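PDB 5BP7: SAM-dependent methyltransferase from Geobacter sulfurreducens, which binds S-adenosyl-L-homocysteine and is probably a methyltransferase that uses S-adenosyl-L-methionine as methyl donor. Local coordinates for residues 128-133 / 151-156. Sequence-based numbering, arbitrary orientation.
Sequences GVAACV and RSLRPG. With SAH (S-adenosyl-L-homocysteine), chain D.
V133 O accepts a hydrogen bond from the amino N of SAH, 2.8 Å away, and a second from N41 ND2. The bond to SAH ties the C-terminal end of strand 127-133 to the ligand. At the other end of the strand, R154 lies against G128. R154 CG is 3.7 Å from G128 N. The R154 guanidinium is laid flat on the glycine, with G128 CA 3.8 Å above the plane and over its centre. The chain of R154 bends at chi2 (139°), which helps fold the flat group back over the glycine. R154 NH1 also donates to P155 O at 2.8 Å. The N-H...O angle is 140°, and P155 O lies close to the guanidinium plane of R154, while NH1 is tilted from the carbonyl plane. The fold is the Rossmann-like sheet of class I methyltransferases, with strand order 3-2-1-4-5-7-6. Helix 142-150 joins strand 127-133 to the neighbouring parallel strand 157-166 in a beta-alpha-beta crossover, and residues 151-156 connect the helix to strand 157-166. No hydrogen bond links the two segments directly. L153 CD1 packs on A130 CB at 3.9 Å. L149 of the crossover helix also touches A130, and P270 touches L153.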
ATOM      1  N   GLY A 128      -2.016  13.221 -13.155  1.00 32.45           N
ATOM      2  CA  GLY A 128      -3.252  13.704 -12.534  1.00 32.57           C
ATOM      3  C   GLY A 128      -3.533  13.068 -11.170  1.00 31.42           C
ATOM      4  O   GLY A 128      -4.182  13.678 -10.331  1.00 30.69           O
ATOM      5  N   VAL A 129      -3.010  11.862 -10.954  1.00 30.63           N
ATOM      6  CA  VAL A 129      -2.971  11.241  -9.636  1.00 30.15           C
ATOM      7  C   VAL A 129      -1.554  10.738  -9.360  1.00 30.62           C
ATOM      8  O   VAL A 129      -1.013   9.970 -10.166  1.00 32.28           O
ATOM      9  CB  VAL A 129      -3.948  10.062  -9.552  1.00 29.73           C
ATOM     10  CG1 VAL A 129      -3.866   9.388  -8.201  1.00 29.06           C
ATOM     11  CG2 VAL A 129      -5.368  10.541  -9.814  1.00 30.24           C
ATOM     12  N   ALA A 130      -0.943  11.202  -8.263  1.00 30.07           N
ATOM     13  CA  ALA A 130       0.381  10.758  -7.847  1.00 30.32           C
ATOM     14  C   ALA A 130       0.225  10.061  -6.509  1.00 30.67           C
ATOM     15  O   ALA A 130      -0.131  10.704  -5.498  1.00 31.54           O
ATOM     16  CB  ALA A 130       1.326  11.930  -7.713  1.00 31.01           C
ATOM     17  N   ALA A 131       0.529   8.767  -6.478  1.00 30.06           N
ATOM     18  CA  ALA A 131       0.163   7.909  -5.373  1.00 29.93           C
ATOM     19  C   ALA A 131       1.321   7.181  -4.703  1.00 30.05           C
ATOM     20  O   ALA A 131       2.235   6.721  -5.356  1.00 30.34           O
ATOM     21  CB  ALA A 131      -0.841   6.893  -5.851  1.00 30.24           C
ATOM     22  N   CYS A 132       1.247   7.068  -3.378  1.00 30.52           N
ATOM     23  CA  CYS A 132       2.087   6.144  -2.611  1.00 30.69           C
ATOM     24  C   CYS A 132       1.212   5.536  -1.524  1.00 30.65           C
ATOM     25  O   CYS A 132       0.947   6.159  -0.469  1.00 30.30           O
ATOM     26  CB  CYS A 132       3.293   6.849  -2.015  1.00 31.47           C
ATOM     27  SG  CYS A 132       4.346   5.728  -1.060  1.00 33.62           S
ATOM     28  N   VAL A 133       0.737   4.315  -1.801  1.00 31.52           N
ATOM     29  CA  VAL A 133      -0.302   3.657  -1.010  1.00 31.63           C
ATOM     30  C   VAL A 133       0.344   2.565  -0.167  1.00 32.90           C
ATOM     31  O   VAL A 133       0.510   1.428  -0.600  1.00 33.46           O
ATOM     32  CB  VAL A 133      -1.408   3.091  -1.930  1.00 31.98           C
ATOM     33  CG1 VAL A 133      -2.522   2.422  -1.147  1.00 32.53           C
ATOM     34  CG2 VAL A 133      -2.011   4.220  -2.729  1.00 32.24           C
ATOM     35  N   ARG A 151       6.149  16.747  -6.615  1.00 35.88           N
ATOM     36  CA  ARG A 151       7.011  17.052  -7.748  1.00 37.01           C
ATOM     37  C   ARG A 151       6.611  16.377  -9.063  1.00 36.32           C
ATOM     38  O   ARG A 151       7.070  16.801 -10.118  1.00 36.72           O
ATOM     39  CB  ARG A 151       8.455  16.734  -7.389  1.00 38.84           C
ATOM     40  CG  ARG A 151       8.900  17.637  -6.267  1.00 40.02           C
ATOM     41  CD  ARG A 151      10.284  17.302  -5.826  1.00 41.38           C
ATOM     42  NE  ARG A 151      10.639  18.114  -4.663  1.00 42.17           N
ATOM     43  CZ  ARG A 151      11.482  19.145  -4.672  1.00 43.58           C
ATOM     44  NH1 ARG A 151      11.720  19.802  -3.542  1.00 44.60           N
ATOM     45  NH2 ARG A 151      12.110  19.527  -5.783  1.00 45.33           N
ATOM     46  N   SER A 152       5.779  15.336  -9.001  1.00 34.41           N
ATOM     47  CA  SER A 152       5.274  14.644 -10.193  1.00 34.71           C
ATOM     48  C   SER A 152       3.829  14.986 -10.510  1.00 35.06           C
ATOM     49  O   SER A 152       3.243  14.407 -11.430  1.00 35.43           O
ATOM     50  CB  SER A 152       5.388  13.119 -10.012  1.00 33.59           C
ATOM     51  OG  SER A 152       6.730  12.711  -9.908  1.00 33.94           O
ATOM     52  N   LEU A 153       3.253  15.931  -9.776  1.00 35.31           N
ATOM     53  CA  LEU A 153       1.832  16.176  -9.886  1.00 36.40           C
ATOM     54  C   LEU A 153       1.540  17.218 -10.939  1.00 37.73           C
ATOM     55  O   LEU A 153       2.105  18.302 -10.888  1.00 38.82           O
ATOM     56  CB  LEU A 153       1.290  16.649  -8.549  1.00 36.35           C
ATOM     57  CG  LEU A 153      -0.222  16.628  -8.388  1.00 36.32           C
ATOM     58  CD1 LEU A 153      -0.736  15.202  -8.263  1.00 35.80           C
ATOM     59  CD2 LEU A 153      -0.586  17.423  -7.147  1.00 36.53           C
ATOM     60  N   ARG A 154       0.635  16.929 -11.868  1.00 38.85           N
ATOM     61  CA  ARG A 154       0.247  17.963 -12.819  1.00 40.74           C
ATOM     62  C   ARG A 154      -0.706  18.934 -12.155  1.00 40.29           C
ATOM     63  O   ARG A 154      -1.373  18.569 -11.171  1.00 39.93           O
ATOM     64  CB  ARG A 154      -0.311  17.398 -14.119  1.00 43.22           C
ATOM     65  CG  ARG A 154      -1.692  16.816 -14.059  1.00 44.64           C
ATOM     66  CD  ARG A 154      -2.504  17.209 -15.279  1.00 46.90           C
ATOM     67  NE  ARG A 154      -3.757  16.469 -15.277  1.00 48.17           N
ATOM     68  CZ  ARG A 154      -4.797  16.697 -14.474  1.00 48.20           C
ATOM     69  NH1 ARG A 154      -4.805  17.676 -13.562  1.00 47.93           N
ATOM     70  NH2 ARG A 154      -5.860  15.915 -14.581  1.00 49.43           N
ATOM     71  N   PRO A 155      -0.753  20.183 -12.656  1.00 41.35           N
ATOM     72  CA  PRO A 155      -1.642  21.181 -12.072  1.00 41.92           C
ATOM     73  C   PRO A 155      -3.049  20.625 -11.953  1.00 40.64           C
ATOM     74  O   PRO A 155      -3.550  20.055 -12.896  1.00 40.10           O
ATOM     75  CB  PRO A 155      -1.606  22.346 -13.097  1.00 44.12           C
ATOM     76  CG  PRO A 155      -0.328  22.179 -13.861  1.00 44.59           C
ATOM     77  CD  PRO A 155       0.165  20.772 -13.658  1.00 43.35           C
ATOM     78  N   GLY A 156      -3.671  20.803 -10.801  1.00 39.33           N
ATOM     79  CA  GLY A 156      -5.046  20.337 -10.596  1.00 38.40           C
ATOM     80  C   GLY A 156      -5.140  18.887 -10.168  1.00 36.94           C
ATOM     81  O   GLY A 156      -6.225  18.405  -9.901  1.00 37.05           O
TER
HETATM   82  N   SAH D 301       0.487   0.010  -2.971  1.00 41.33           N
HETATM   83  CA  SAH D 301       0.647  -1.487  -3.116  1.00 41.76           C
HETATM   84  CB  SAH D 301       1.816  -2.066  -2.300  1.00 39.24           C
HETATM   85  CG  SAH D 301       1.927  -1.723  -0.813  1.00 40.15           C
HETATM   86  SD  SAH D 301       3.041  -2.830   0.021  1.00 41.14           S
HETATM   87  C   SAH D 301      -0.617  -2.234  -2.790  1.00 43.97           C
HETATM   88  O   SAH D 301      -1.591  -1.656  -2.300  1.00 44.11           O
HETATM   89  OXT SAH D 301      -0.711  -3.449  -3.016  1.00 42.83           O
HETATM   90  C5' SAH D 301       4.643  -2.004   0.006  1.00 40.01           C
HETATM   91  C4' SAH D 301       5.289  -2.173  -1.368  1.00 39.18           C
HETATM   92  O4' SAH D 301       6.360  -1.249  -1.530  1.00 37.79           O
HETATM   93  C3' SAH D 301       5.857  -3.568  -1.628  1.00 38.13           C
HETATM   94  O3' SAH D 301       5.270  -4.069  -2.832  1.00 36.07           O
HETATM   95  C2' SAH D 301       7.356  -3.381  -1.790  1.00 38.44           C
HETATM   96  O2' SAH D 301       7.887  -4.211  -2.819  1.00 40.49           O
HETATM   97  C1' SAH D 301       7.405  -1.928  -2.211  1.00 38.80           C
HETATM   98  N9  SAH D 301       8.602  -1.133  -1.911  1.00 38.67           N
HETATM   99  C8  SAH D 301       9.291  -1.044  -0.732  1.00 39.14           C
HETATM  100  N7  SAH D 301      10.290  -0.191  -0.808  1.00 38.69           N
HETATM  101  C5  SAH D 301      10.230   0.314  -2.106  1.00 37.66           C
HETATM  102  C6  SAH D 301      11.012   1.249  -2.816  1.00 36.47           C
HETATM  103  N6  SAH D 301      12.073   1.872  -2.257  1.00 35.92           N
HETATM  104  N1  SAH D 301      10.692   1.530  -4.106  1.00 33.88           N
HETATM  105  C2  SAH D 301       9.640   0.901  -4.664  1.00 35.67           C
HETATM  106  N3  SAH D 301       8.839  -0.006  -4.088  1.00 37.40           N
HETATM  107  C4  SAH D 301       9.187  -0.262  -2.789  1.00 38.25           C